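Local coordinates for hypothetical protein (Mus musculus, PDB 1VKB) that probably acts as a gamma-glutamylamine cyclotransferase, releasing 5-oxoproline from gamma-glutamyl amines, at residues Glu50-Leu54 / Leu65-Pro69; Ile56-Ile62 / Leu153-Arg158; Asn61-Leu65 / Ser98-Arg102; Gly72-Thr76 / Tyr141-Tyr145. One frame throughout, in Å; residues are numbered along the deposited sequence.

Contact 1 of 4, residues Glu50-Leu54 / Leu65-Pro69; sequences ESFPL and LLYLP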
loop_
_atom_site.group_PDB
_atom_site.type_symbol
_atom_site.label_atom_id
_atom_site.label_comp_id
_atom_site.label_asym_id
_atom_site.label_seq_id
_atom_site.Cartn_x
_atom_site.Cartn_y
_atom_site.Cartn_z
ATOM N N GLU A 50 -13.564 0.120 -4.347
ATOM C CA GLU A 50 -13.374 -0.539 -5.631
ATOM C C GLU A 50 -12.474 -1.765 -5.475
ATOM O O GLU A 50 -11.648 -1.827 -4.563
ATOM C CB GLU A 50 -12.782 0.435 -6.645
ATOM C CG GLU A 50 -12.589 -0.172 -8.036
ATOM C CD GLU A 50 -13.873 -0.691 -8.692
ATOM O OE1 GLU A 50 -14.322 -1.855 -8.405
ATOM O OE2 GLU A 50 -14.403 0.078 -9.549
ATOM N N SER A 51 -12.660 -2.761 -6.341
ATOM C CA SER A 51 -11.754 -3.937 -6.323
ATOM C C SER A 51 -10.537 -3.655 -7.195
ATOM O O SER A 51 -10.655 -3.015 -8.253
ATOM C CB SER A 51 -12.477 -5.195 -6.747
ATOM O OG SER A 51 -12.979 -5.043 -8.028
ATOM N N PHE A 52 -9.379 -4.171 -6.793
ATOM C CA PHE A 52 -8.156 -4.087 -7.606
ATOM C C PHE A 52 -7.409 -5.402 -7.441
ATOM O O PHE A 52 -7.495 -5.988 -6.358
ATOM C CB PHE A 52 -7.228 -2.994 -7.068
ATOM C CG PHE A 52 -7.815 -1.627 -7.135
ATOM C CD1 PHE A 52 -7.689 -0.879 -8.281
ATOM C CD2 PHE A 52 -8.543 -1.117 -6.067
ATOM C CE1 PHE A 52 -8.253 0.381 -8.377
ATOM C CE2 PHE A 52 -9.101 0.145 -6.145
ATOM C CZ PHE A 52 -8.959 0.903 -7.302
ATOM N N PRO A 53 -6.609 -5.831 -8.436
ATOM C CA PRO A 53 -5.680 -6.937 -8.216
ATOM C C PRO A 53 -4.531 -6.558 -7.313
ATOM O O PRO A 53 -3.886 -5.519 -7.526
ATOM C CB PRO A 53 -5.164 -7.272 -9.640
ATOM C CG PRO A 53 -6.094 -6.584 -10.556
ATOM C CD PRO A 53 -6.503 -5.328 -9.816
ATOM N N LEU A 54 -4.230 -7.413 -6.331
ATOM C CA LEU A 54 -3.054 -7.268 -5.484
ATOM C C LEU A 54 -2.202 -8.473 -5.703
ATOM O O LEU A 54 -2.644 -9.600 -5.414
ATOM C CB LEU A 54 -3.452 -7.167 -4.013
ATOM C CG LEU A 54 -2.379 -7.220 -2.954
ATOM C CD1 LEU A 54 -1.346 -6.085 -3.229
ATOM C CD2 LEU A 54 -2.931 -7.202 -1.522
ATOM N N LEU A 65 -0.488 -3.174 -5.914
ATOM C CA LEU A 65 -1.896 -2.978 -6.192
ATOM C C LEU A 65 -2.014 -2.425 -7.621
ATOM O O LEU A 65 -1.638 -1.258 -7.906
ATOM C CB LEU A 65 -2.530 -2.032 -5.164
ATOM C CG LEU A 65 -4.056 -2.029 -5.123
ATOM C CD1 LEU A 65 -4.563 -3.400 -4.659
ATOM C CD2 LEU A 65 -4.535 -0.959 -4.164
ATOM N N LEU A 66 -2.451 -3.304 -8.533
ATOM C CA LEU A 66 -2.471 -2.983 -9.951
ATOM C C LEU A 66 -3.655 -2.076 -10.227
ATOM O O LEU A 66 -4.759 -2.336 -9.759
ATOM C CB LEU A 66 -2.514 -4.218 -10.813
ATOM C CG LEU A 66 -1.559 -5.335 -10.510
ATOM C CD1 LEU A 66 -1.702 -6.454 -11.540
ATOM C CD2 LEU A 66 -0.149 -4.783 -10.436
ATOM N N TYR A 67 -3.440 -1.037 -11.025
ATOM C CA TYR A 67 -4.502 -0.071 -11.281
ATOM C C TYR A 67 -5.421 -0.596 -12.395
ATOM O O TYR A 67 -5.345 -0.167 -13.549
ATOM C CB TYR A 67 -3.966 1.331 -11.576
ATOM C CG TYR A 67 -5.111 2.299 -11.499
ATOM C CD1 TYR A 67 -5.648 2.668 -10.274
ATOM C CD2 TYR A 67 -5.771 2.705 -12.657
ATOM C CE1 TYR A 67 -6.761 3.485 -10.194
ATOM C CE2 TYR A 67 -6.897 3.526 -12.590
ATOM C CZ TYR A 67 -7.390 3.903 -11.359
ATOM O OH TYR A 67 -8.503 4.738 -11.290
ATOM N N LEU A 68 -6.265 -1.540 -12.008
ATOM C CA LEU A 68 -7.263 -2.155 -12.841
ATOM C C LEU A 68 -8.566 -2.229 -12.053
ATOM O O LEU A 68 -8.971 -3.317 -11.560
ATOM C CB LEU A 68 -6.807 -3.559 -13.226
ATOM C CG LEU A 68 -5.611 -3.570 -14.195
ATOM C CD1 LEU A 68 -4.918 -4.888 -14.162
ATOM C CD2 LEU A 68 -6.097 -3.249 -15.609
ATOM N N PRO A 69 -9.199 -1.074 -11.866
ATOM C CA PRO A 69 -10.392 -1.019 -11.049
ATOM C C PRO A 69 -11.461 -1.977 -11.549
ATOM O O PRO A 69 -11.684 -2.081 -12.766
ATOM C CB PRO A 69 -10.816 0.457 -11.103
ATOM C CG PRO A 69 -10.016 1.076 -12.149
ATOM C CD PRO A 69 -8.788 0.249 -12.345
#

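Contact 2 of 4, residues Ile56-Ile62 / Leu153-Arg158; sequences IAGEHNI and LRYNPR. With FMT (formic acid), chain B.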
loop_
_atom_site.group_PDB
_atom_site.type_symbol
_atom_site.label_atom_id
_atom_site.label_comp_id
_atom_site.label_asym_id
_atom_site.label_seq_id
_atom_site.Cartn_x
_atom_site.Cartn_y
_atom_site.Cartn_z
ATOM N N ILE A 56 1.845 -10.332 -5.616
ATOM C CA ILE A 56 3.179 -10.388 -5.048
ATOM C C ILE A 56 4.086 -10.817 -6.171
ATOM O O ILE A 56 3.989 -11.955 -6.687
ATOM C CB ILE A 56 3.217 -11.374 -3.873
ATOM C CG1 ILE A 56 2.297 -10.915 -2.735
ATOM C CG2 ILE A 56 4.622 -11.451 -3.342
ATOM C CD1 ILE A 56 2.118 -11.957 -1.649
ATOM N N ALA A 57 4.944 -9.906 -6.599
ATOM C CA ALA A 57 5.568 -10.076 -7.898
ATOM C C ALA A 57 6.969 -9.510 -7.984
ATOM O O ALA A 57 7.355 -8.594 -7.249
ATOM C CB ALA A 57 4.679 -9.452 -8.973
ATOM N N GLY A 58 7.720 -10.034 -8.933
ATOM C CA GLY A 58 9.079 -9.586 -9.164
ATOM C C GLY A 58 10.073 -10.281 -8.251
ATOM O O GLY A 58 9.706 -11.032 -7.356
ATOM N N GLU A 59 11.359 -10.007 -8.490
ATOM C CA GLU A 59 12.401 -10.704 -7.784
ATOM C C GLU A 59 12.445 -10.420 -6.299
ATOM O O GLU A 59 12.994 -11.219 -5.519
ATOM C CB GLU A 59 13.770 -10.372 -8.406
ATOM C CG GLU A 59 13.844 -10.801 -9.861
ATOM C CD GLU A 59 14.771 -11.967 -10.120
ATOM O OE1 GLU A 59 14.983 -12.819 -9.223
ATOM O OE2 GLU A 59 15.290 -12.020 -11.253
ATOM N N HIS A 60 11.871 -9.309 -5.869
ATOM C CA HIS A 60 11.835 -8.952 -4.452
ATOM C C HIS A 60 10.565 -9.367 -3.736
ATOM O O HIS A 60 10.426 -9.106 -2.538
ATOM C CB HIS A 60 12.008 -7.445 -4.308
ATOM C CG HIS A 60 13.283 -6.977 -4.901
ATOM N ND1 HIS A 60 14.491 -7.313 -4.348
ATOM C CD2 HIS A 60 13.554 -6.346 -6.066
ATOM C CE1 HIS A 60 15.467 -6.861 -5.120
ATOM N NE2 HIS A 60 14.921 -6.263 -6.169
ATOM N N ASN A 61 9.670 -10.028 -4.446
ATOM C CA ASN A 61 8.377 -10.400 -3.875
ATOM C C ASN A 61 7.669 -9.187 -3.241
ATOM O O ASN A 61 7.138 -9.225 -2.121
ATOM C CB ASN A 61 8.543 -11.535 -2.859
ATOM C CG ASN A 61 9.157 -12.784 -3.476
ATOM O OD1 ASN A 61 9.012 -13.036 -4.678
ATOM N ND2 ASN A 61 9.861 -13.578 -2.657
ATOM N N ILE A 62 7.602 -8.126 -4.013
ATOM C CA ILE A 62 6.932 -6.878 -3.608
ATOM C C ILE A 62 5.428 -6.994 -3.852
ATOM O O ILE A 62 4.995 -7.576 -4.856
ATOM C CB ILE A 62 7.537 -5.726 -4.409
ATOM C CG1 ILE A 62 8.901 -5.392 -3.779
ATOM C CG2 ILE A 62 6.693 -4.503 -4.325
ATOM C CD1 ILE A 62 9.754 -4.493 -4.675
ATOM N N LEU A 153 6.240 -16.395 -0.514
ATOM C CA LEU A 153 7.046 -15.356 -1.146
ATOM C C LEU A 153 7.321 -14.188 -0.185
ATOM O O LEU A 153 6.579 -13.219 -0.109
ATOM C CB LEU A 153 6.327 -14.854 -2.381
ATOM C CG LEU A 153 6.060 -15.945 -3.427
ATOM C CD1 LEU A 153 5.085 -15.401 -4.490
ATOM C CD2 LEU A 153 7.390 -16.430 -4.005
ATOM N N ARG A 154 8.397 -14.330 0.567
ATOM C CA ARG A 154 8.777 -13.389 1.576
ATOM C C ARG A 154 9.503 -12.225 0.904
ATOM O O ARG A 154 10.327 -12.398 -0.025
ATOM C CB ARG A 154 9.665 -14.135 2.576
ATOM C CG ARG A 154 10.074 -13.377 3.820
ATOM C CD ARG A 154 11.259 -14.056 4.588
ATOM N NE ARG A 154 11.406 -13.505 5.915
ATOM C CZ ARG A 154 12.181 -12.475 6.254
ATOM N NH1 ARG A 154 12.953 -11.854 5.383
ATOM N NH2 ARG A 154 12.186 -12.089 7.511
ATOM N N TYR A 155 9.193 -11.028 1.361
ATOM C CA TYR A 155 9.805 -9.834 0.838
ATOM C C TYR A 155 11.316 -9.867 0.984
ATOM O O TYR A 155 11.838 -10.296 2.013
ATOM C CB TYR A 155 9.245 -8.611 1.552
ATOM C CG TYR A 155 9.955 -7.343 1.196
ATOM C CD1 TYR A 155 9.701 -6.688 -0.014
ATOM C CD2 TYR A 155 10.895 -6.775 2.066
ATOM C CE1 TYR A 155 10.320 -5.490 -0.316
ATOM C CE2 TYR A 155 11.537 -5.570 1.753
ATOM C CZ TYR A 155 11.272 -4.952 0.564
ATOM O OH TYR A 155 11.892 -3.784 0.272
ATOM N N ASN A 156 12.014 -9.447 -0.056
ATOM C CA ASN A 156 13.443 -9.246 0.081
ATOM C C ASN A 156 13.813 -7.854 -0.403
ATOM O O ASN A 156 13.169 -7.288 -1.304
ATOM C CB ASN A 156 14.256 -10.410 -0.492
ATOM C CG ASN A 156 14.103 -10.568 -1.934
ATOM O OD1 ASN A 156 14.662 -9.782 -2.707
ATOM N ND2 ASN A 156 13.348 -11.585 -2.345
ATOM N N PRO A 157 14.796 -7.248 0.258
ATOM C CA PRO A 157 15.057 -5.838 0.064
ATOM C C PRO A 157 15.693 -5.540 -1.282
ATOM O O PRO A 157 16.337 -6.388 -1.898
ATOM C CB PRO A 157 15.993 -5.482 1.224
ATOM C CG PRO A 157 16.662 -6.706 1.561
ATOM C CD PRO A 157 15.700 -7.835 1.255
ATOM N N ARG A 158 15.502 -4.300 -1.715
ATOM C CA ARG A 158 15.729 -3.931 -3.110
ATOM C C ARG A 158 17.116 -4.163 -3.662
ATOM O O ARG A 158 17.251 -4.488 -4.861
ATOM C CB ARG A 158 15.342 -2.476 -3.316
ATOM C CG ARG A 158 13.855 -2.320 -3.422
ATOM C CD ARG A 158 13.428 -0.879 -3.569
ATOM N NE ARG A 158 12.045 -0.666 -3.154
ATOM C CZ ARG A 158 11.419 0.510 -3.257
ATOM N NH1 ARG A 158 12.062 1.556 -3.808
ATOM N NH2 ARG A 158 10.155 0.628 -2.822
HETATM C C FMT B . 9.424 -2.163 -1.348
HETATM O O1 FMT B . 8.726 -1.462 -2.111
HETATM O O2 FMT B . 10.638 -2.453 -1.514
HETATM O O HOH W 1 6.407 -10.509 0.069
#

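Contact 3 of 4, residues Asn61-Leu65 / Ser98-Arg102; sequences NIPWL and SMYQR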
loop_
_atom_site.group_PDB
_atom_site.type_symbol
_atom_site.label_atom_id
_atom_site.label_comp_id
_atom_site.label_asym_id
_atom_site.label_seq_id
_atom_site.Cartn_x
_atom_site.Cartn_y
_atom_site.Cartn_z
ATOM N N ASN A 61 9.670 -10.028 -4.446
ATOM C CA ASN A 61 8.377 -10.400 -3.875
ATOM C C ASN A 61 7.669 -9.187 -3.241
ATOM O O ASN A 61 7.138 -9.225 -2.121
ATOM C CB ASN A 61 8.543 -11.535 -2.859
ATOM C CG ASN A 61 9.157 -12.784 -3.476
ATOM O OD1 ASN A 61 9.012 -13.036 -4.678
ATOM N ND2 ASN A 61 9.861 -13.578 -2.657
ATOM N N ILE A 62 7.602 -8.126 -4.013
ATOM C CA ILE A 62 6.932 -6.878 -3.608
ATOM C C ILE A 62 5.428 -6.994 -3.852
ATOM O O ILE A 62 4.995 -7.576 -4.856
ATOM C CB ILE A 62 7.537 -5.726 -4.409
ATOM C CG1 ILE A 62 8.901 -5.392 -3.779
ATOM C CG2 ILE A 62 6.693 -4.503 -4.325
ATOM C CD1 ILE A 62 9.754 -4.493 -4.675
ATOM N N PRO A 63 4.623 -6.475 -2.946
ATOM C CA PRO A 63 3.215 -6.362 -3.224
ATOM C C PRO A 63 2.878 -5.144 -4.078
ATOM O O PRO A 63 3.340 -4.016 -3.814
ATOM C CB PRO A 63 2.601 -6.214 -1.842
ATOM C CG PRO A 63 3.631 -5.422 -1.054
ATOM C CD PRO A 63 4.948 -5.996 -1.590
ATOM N N TRP A 64 2.032 -5.371 -5.069
ATOM C CA TRP A 64 1.619 -4.325 -5.999
ATOM C C TRP A 64 0.134 -4.326 -6.165
ATOM O O TRP A 64 -0.444 -5.342 -6.576
ATOM C CB TRP A 64 2.241 -4.544 -7.382
ATOM C CG TRP A 64 3.718 -4.888 -7.421
ATOM C CD1 TRP A 64 4.277 -6.106 -7.279
ATOM C CD2 TRP A 64 4.808 -3.982 -7.739
ATOM N NE1 TRP A 64 5.650 -6.031 -7.454
ATOM C CE2 TRP A 64 5.992 -4.735 -7.732
ATOM C CE3 TRP A 64 4.893 -2.618 -7.995
ATOM C CZ2 TRP A 64 7.248 -4.160 -7.972
ATOM C CZ3 TRP A 64 6.141 -2.056 -8.236
ATOM C CH2 TRP A 64 7.289 -2.831 -8.226
ATOM N N LEU A 65 -0.488 -3.174 -5.914
ATOM C CA LEU A 65 -1.896 -2.978 -6.192
ATOM C C LEU A 65 -2.014 -2.425 -7.621
ATOM O O LEU A 65 -1.638 -1.258 -7.906
ATOM C CB LEU A 65 -2.530 -2.032 -5.164
ATOM C CG LEU A 65 -4.056 -2.029 -5.123
ATOM C CD1 LEU A 65 -4.563 -3.400 -4.659
ATOM C CD2 LEU A 65 -4.535 -0.959 -4.164
ATOM N N SER A 98 7.597 6.229 -11.431
ATOM C CA SER A 98 7.939 5.123 -12.311
ATOM C C SER A 98 7.461 3.768 -11.815
ATOM O O SER A 98 6.916 3.027 -12.581
ATOM C CB SER A 98 9.410 5.094 -12.711
ATOM O OG SER A 98 10.247 4.990 -11.606
ATOM N N MET A 99 7.681 3.471 -10.544
ATOM C CA MET A 99 7.442 2.132 -9.997
ATOM C C MET A 99 5.987 2.040 -9.509
ATOM O O MET A 99 5.281 1.046 -9.788
ATOM C CB MET A 99 8.429 1.940 -8.810
ATOM C CG MET A 99 8.325 0.701 -7.886
ATOM S SD MET A 99 9.445 0.672 -6.406
ATOM C CE MET A 99 9.448 -1.057 -5.943
ATOM N N TYR A 100 5.576 3.073 -8.766
ATOM C CA TYR A 100 4.209 3.270 -8.359
ATOM C C TYR A 100 3.787 4.674 -8.736
ATOM O O TYR A 100 4.619 5.509 -9.058
ATOM C CB TYR A 100 4.089 3.123 -6.841
ATOM C CG TYR A 100 4.284 1.731 -6.259
ATOM C CD1 TYR A 100 5.525 1.310 -5.866
ATOM C CD2 TYR A 100 3.225 0.891 -6.051
ATOM C CE1 TYR A 100 5.718 0.087 -5.291
ATOM C CE2 TYR A 100 3.413 -0.350 -5.490
ATOM C CZ TYR A 100 4.674 -0.744 -5.108
ATOM O OH TYR A 100 4.956 -1.960 -4.497
ATOM N N GLN A 101 2.477 4.883 -8.774
ATOM C CA GLN A 101 1.912 6.203 -8.945
ATOM C C GLN A 101 0.947 6.378 -7.768
ATOM O O GLN A 101 0.156 5.479 -7.445
ATOM C CB GLN A 101 1.201 6.301 -10.282
ATOM C CG GLN A 101 2.046 6.020 -11.494
ATOM C CD GLN A 101 2.257 4.557 -11.762
ATOM O OE1 GLN A 101 1.317 3.752 -11.719
ATOM N NE2 GLN A 101 3.513 4.191 -12.030
ATOM N N ARG A 102 1.021 7.532 -7.110
ATOM C CA ARG A 102 0.143 7.774 -6.007
ATOM C C ARG A 102 -1.229 8.169 -6.529
ATOM O O ARG A 102 -1.356 9.139 -7.312
ATOM C CB ARG A 102 0.712 8.893 -5.144
ATOM C CG ARG A 102 -0.193 9.245 -3.938
ATOM C CD ARG A 102 0.534 9.856 -2.744
ATOM N NE ARG A 102 1.511 10.921 -3.033
ATOM C CZ ARG A 102 1.199 12.225 -3.244
ATOM N NH1 ARG A 102 -0.046 12.647 -3.362
ATOM N NH2 ARG A 102 2.148 13.098 -3.437
#

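Contact 4 of 4, residues Gly72-Thr76 / Tyr141-Tyr145; sequences GHCVT and YHESY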
loop_
_atom_site.group_PDB
_atom_site.type_symbol
_atom_site.label_atom_id
_atom_site.label_comp_id
_atom_site.label_asym_id
_atom_site.label_seq_id
_atom_site.Cartn_x
_atom_site.Cartn_y
_atom_site.Cartn_z
ATOM N N GLY A 72 -10.152 -8.287 -9.620
ATOM C CA GLY A 72 -9.636 -8.739 -8.320
ATOM C C GLY A 72 -10.621 -8.522 -7.168
ATOM O O GLY A 72 -11.772 -8.802 -7.309
ATOM N N HIS A 73 -10.155 -8.011 -6.030
ATOM C CA HIS A 73 -10.938 -7.946 -4.796
ATOM C C HIS A 73 -10.799 -6.613 -4.104
ATOM O O HIS A 73 -9.893 -5.851 -4.400
ATOM C CB HIS A 73 -10.441 -9.032 -3.858
ATOM C CG HIS A 73 -10.357 -10.359 -4.522
ATOM N ND1 HIS A 73 -11.453 -11.179 -4.676
ATOM C CD2 HIS A 73 -9.329 -10.971 -5.162
ATOM C CE1 HIS A 73 -11.097 -12.261 -5.350
ATOM N NE2 HIS A 73 -9.817 -12.155 -5.667
ATOM N N CYS A 74 -11.679 -6.329 -3.155
ATOM C CA CYS A 74 -11.452 -5.185 -2.313
ATOM C C CYS A 74 -10.246 -5.581 -1.470
ATOM O O CYS A 74 -10.146 -6.744 -1.023
ATOM C CB CYS A 74 -12.683 -4.832 -1.476
ATOM S SG CYS A 74 -12.807 -5.543 0.167
ATOM N N VAL A 75 -9.291 -4.681 -1.351
ATOM C CA VAL A 75 -8.000 -4.969 -0.699
ATOM C C VAL A 75 -7.979 -4.310 0.684
ATOM O O VAL A 75 -8.324 -3.140 0.814
ATOM C CB VAL A 75 -6.845 -4.502 -1.568
ATOM C CG1 VAL A 75 -5.512 -4.532 -0.832
ATOM C CG2 VAL A 75 -6.741 -5.404 -2.818
ATOM N N THR A 76 -7.586 -5.068 1.707
ATOM C CA THR A 76 -7.574 -4.581 3.082
ATOM C C THR A 76 -6.247 -3.890 3.372
ATOM O O THR A 76 -5.211 -4.162 2.737
ATOM C CB THR A 76 -7.807 -5.754 4.116
ATOM O OG1 THR A 76 -6.743 -6.703 4.038
ATOM C CG2 THR A 76 -9.037 -6.549 3.794
ATOM N N TYR A 141 -4.492 -13.131 -7.141
ATOM C CA TYR A 141 -4.990 -11.837 -6.654
ATOM C C TYR A 141 -5.432 -11.933 -5.225
ATOM O O TYR A 141 -6.356 -12.672 -4.907
ATOM C CB TYR A 141 -6.163 -11.322 -7.491
ATOM C CG TYR A 141 -5.871 -11.047 -8.956
ATOM C CD1 TYR A 141 -4.575 -11.018 -9.479
ATOM C CD2 TYR A 141 -6.918 -10.814 -9.834
ATOM C CE1 TYR A 141 -4.361 -10.754 -10.838
ATOM C CE2 TYR A 141 -6.701 -10.556 -11.188
ATOM C CZ TYR A 141 -5.435 -10.509 -11.679
ATOM O OH TYR A 141 -5.240 -10.293 -13.039
ATOM N N HIS A 142 -4.747 -11.173 -4.376
ATOM C CA HIS A 142 -4.870 -11.260 -2.931
ATOM C C HIS A 142 -5.866 -10.274 -2.396
ATOM O O HIS A 142 -5.990 -9.157 -2.891
ATOM C CB HIS A 142 -3.511 -10.954 -2.290
ATOM C CG HIS A 142 -2.503 -12.048 -2.467
ATOM N ND1 HIS A 142 -2.400 -13.100 -1.595
ATOM C CD2 HIS A 142 -1.628 -12.296 -3.461
ATOM C CE1 HIS A 142 -1.469 -13.934 -2.025
ATOM N NE2 HIS A 142 -0.996 -13.478 -3.167
ATOM N N GLU A 143 -6.539 -10.662 -1.330
ATOM C CA GLU A 143 -7.385 -9.721 -0.585
ATOM C C GLU A 143 -6.531 -8.912 0.382
ATOM O O GLU A 143 -6.832 -7.747 0.695
ATOM C CB GLU A 143 -8.473 -10.484 0.163
ATOM C CG GLU A 143 -9.507 -11.074 -0.791
ATOM C CD GLU A 143 -10.509 -12.009 -0.105
ATOM O OE1 GLU A 143 -10.452 -12.159 1.129
ATOM O OE2 GLU A 143 -11.333 -12.589 -0.840
ATOM N N SER A 144 -5.476 -9.540 0.896
ATOM C CA SER A 144 -4.587 -8.887 1.842
ATOM C C SER A 144 -3.170 -9.394 1.655
ATOM O O SER A 144 -2.962 -10.518 1.161
ATOM C CB SER A 144 -5.044 -9.067 3.290
ATOM O OG SER A 144 -4.953 -10.381 3.743
ATOM N N TYR A 145 -2.219 -8.585 2.116
ATOM C CA TYR A 145 -0.795 -8.916 2.037
ATOM C C TYR A 145 -0.179 -9.250 3.402
ATOM O O TYR A 145 -0.309 -8.483 4.368
ATOM C CB TYR A 145 -0.017 -7.742 1.468
ATOM C CG TYR A 145 1.483 -7.965 1.475
ATOM C CD1 TYR A 145 2.073 -8.823 0.593
ATOM C CD2 TYR A 145 2.305 -7.303 2.410
ATOM C CE1 TYR A 145 3.508 -9.055 0.623
ATOM C CE2 TYR A 145 3.664 -7.487 2.424
ATOM C CZ TYR A 145 4.266 -8.370 1.553
ATOM O OH TYR A 145 5.623 -8.533 1.596
HETATM O O HOH W 2 -6.852 -8.536 -5.435
HETATM O O HOH W 3 -3.085 -5.883 2.772
#

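Contact 1 of 4, residues Glu50-Leu54 / Leu65-Pro69
This contact closes the open end of an antiparallel beta hairpin, the one formed by strands 54-57 and 62-66 in the mixed sheet of a gamma-glutamyl cyclotransferase-like fold. The loop that leads into the first strand, Glu50-Leu54, runs back along the chain that leaves the second, Leu65-Pro69. Leu54 and Leu65 form a non-hydrogen-bonded antiparallel pair with CA atoms 4.5 Å apart. One strong hydrogen bond follows, from Leu66 N to Pro53 O at 2.8 Å, and the same carbonyl receives a CA-H...O contact from Leu65. Beyond it an inverse gamma turn centred on Tyr67, with Leu68 N bonded to Leu66 O at 2.8 Å, bends the chain. Phe52 fills the resulting gap. Its CB lies 3.6 Å from Leu65 CD1, its ring edge meets the carbonyl of Leu66 and the amide of Leu68, and its far end approaches Tyr67 and Pro69; Leu105 of strand 101-109 also touches this side chain. Pro53 rests on Leu66 (Pro53 CB to Leu66 CD1 4.0 Å) and Leu68. The principle is that a hairpin can be continued mainly by side-chain packing, here with Pro69 CA 3.4 Å from Ser51 O and a Ser51-Gly70 backbone bond at the far end. At the outer limit, the Glu50 side chain lies against the Pro69 ring, with Glu50 CG 3.6 Å from Pro69 CB.

Contact 2 of 4, residues Ile56-Ile62 / Leu153-Arg158
A histidine and an asparagine interlock here by both side chain and backbone, although neither of the chain stretches they join is in regular pairing at that point. His60 O accepts from Asn156 N at 3.0 Å, while His60 ND1 donates to Asn156 OD1, also at 3.0 Å; Asn156 ND2 in turn reaches Glu59 O at 3.2 Å. One face of the imidazole is covered by Arg158, whose CA stands 3.8 Å from the ring centroid in a CH-pi contact. Next along, Asn61 ND2 donates to Arg154 O at 2.9 Å, and a water bridges Asn61 O and Leu153 O. Apolar contacts complete the join: Ile56 CG2 meets Leu153 CB at 3.9 Å, and Ile62 CG1 meets Tyr155 CE1 at 3.7 Å. A formic acid molecule, probably from the crystallisation liquor, is held by Tyr155 OH (2.6 Å to FMT O2) and by Arg158, with NE 2.8 Å from FMT O2 and NH2 2.6 Å from FMT O1. The general device is a C-terminal tail pinned to a hairpin tip: a type I beta turn, Gly58-Asn61, links strands 54-57 and 62-66, and the extended tail secures it beside a site that holds formic acid and may mark a pocket.

Contact 3 of 4, residues Asn61-Leu65 / Ser98-Arg102
Tyr100 and Trp64 contribute most of this buried contact, with Met99 close behind. The indole and the phenol lie nearly parallel, their planes 20° apart, but they are slid so far that they barely overlap: the centroid of the six-membered Trp64 ring is 4.8 Å from that of Tyr100, and the closest approach is Trp64 CE3 to Tyr100 CZ at 3.4 Å. The phenol hydroxyl lies over the indole face and donates a 2.7 Å hydrogen bond from Tyr100 OH to Pro63 O. Strand 62-66 of the gamma-glutamyl cyclotransferase-like sheet is thereby tied to the loop entering strand 101-109, although strand 121-129 pairs with both strands and separates them within the sheet. The indole nitrogen is held elsewhere, by Ala57 O across the hairpin. Met99, extended through three t torsions, lies at the indole edge, its CG 3.5 Å from Trp64 CZ3, and carries its methyl onward until Met99 CE lies 3.7 Å from Ile62 CD1.

Contact 4 of 4, residues Gly72-Thr76 / Tyr141-Tyr145
Gly72-Thr76 and the first four residues of Tyr141-Tyr145 run in nearly the same direction, 7° apart end to end, yet they do not form a regular parallel strand pair. One direct backbone hydrogen bond joins them, Thr76 N to Glu143 O at 3.0 Å, supported by a CA-H...O contact from Val75 CA to that oxygen at 3.3 Å. On both sides of this bond a water bridges backbone groups that no direct bond joins: one links Thr76 O to Tyr145 N, the other donates to His142 O and accepts weakly from His73 N. Gly72, at positive phi, lies against the Tyr141 ring, its CA 3.7 Å from Tyr141 CD2. His73 packs on the aliphatic part of Glu143, with His73 CB 3.8 Å from Glu143 CG. Thr76 OG1 sits 3.0 Å from Ser144 CB. Cys74 turns away to its disulfide with Cys47 of strand 40-48. The two loops thus run side by side at the entry to strand 76-82 of the gamma-glutamyl cyclotransferase-like fold.

In the fold
Contacts 1 to 3 all use the hairpin 54-57/62-66, and contact 4 lies beside it. Contact 1 continues its open end and contact 2 fastens its tip, their centres about 19 Å apart; contact 3 lies about 11 Å from the centre of each, sharing Leu65 with the first and Asn61 and Ile62 with the second. Contact 4, about 8 Å from contact 1 between centres, extends it sideways: Phe52 N lies 3.0 Å from His73 O and Leu54 O 2.8 Å from His142 N, both probable hydrogen bonds. Contacts 2 and 3 converge near the formic acid, where Arg158 NH2 is 3.6 Å from Met99 CE and the Ile62 side chain is about 4 Å from the formic acid, a molecule that may mark a pocket.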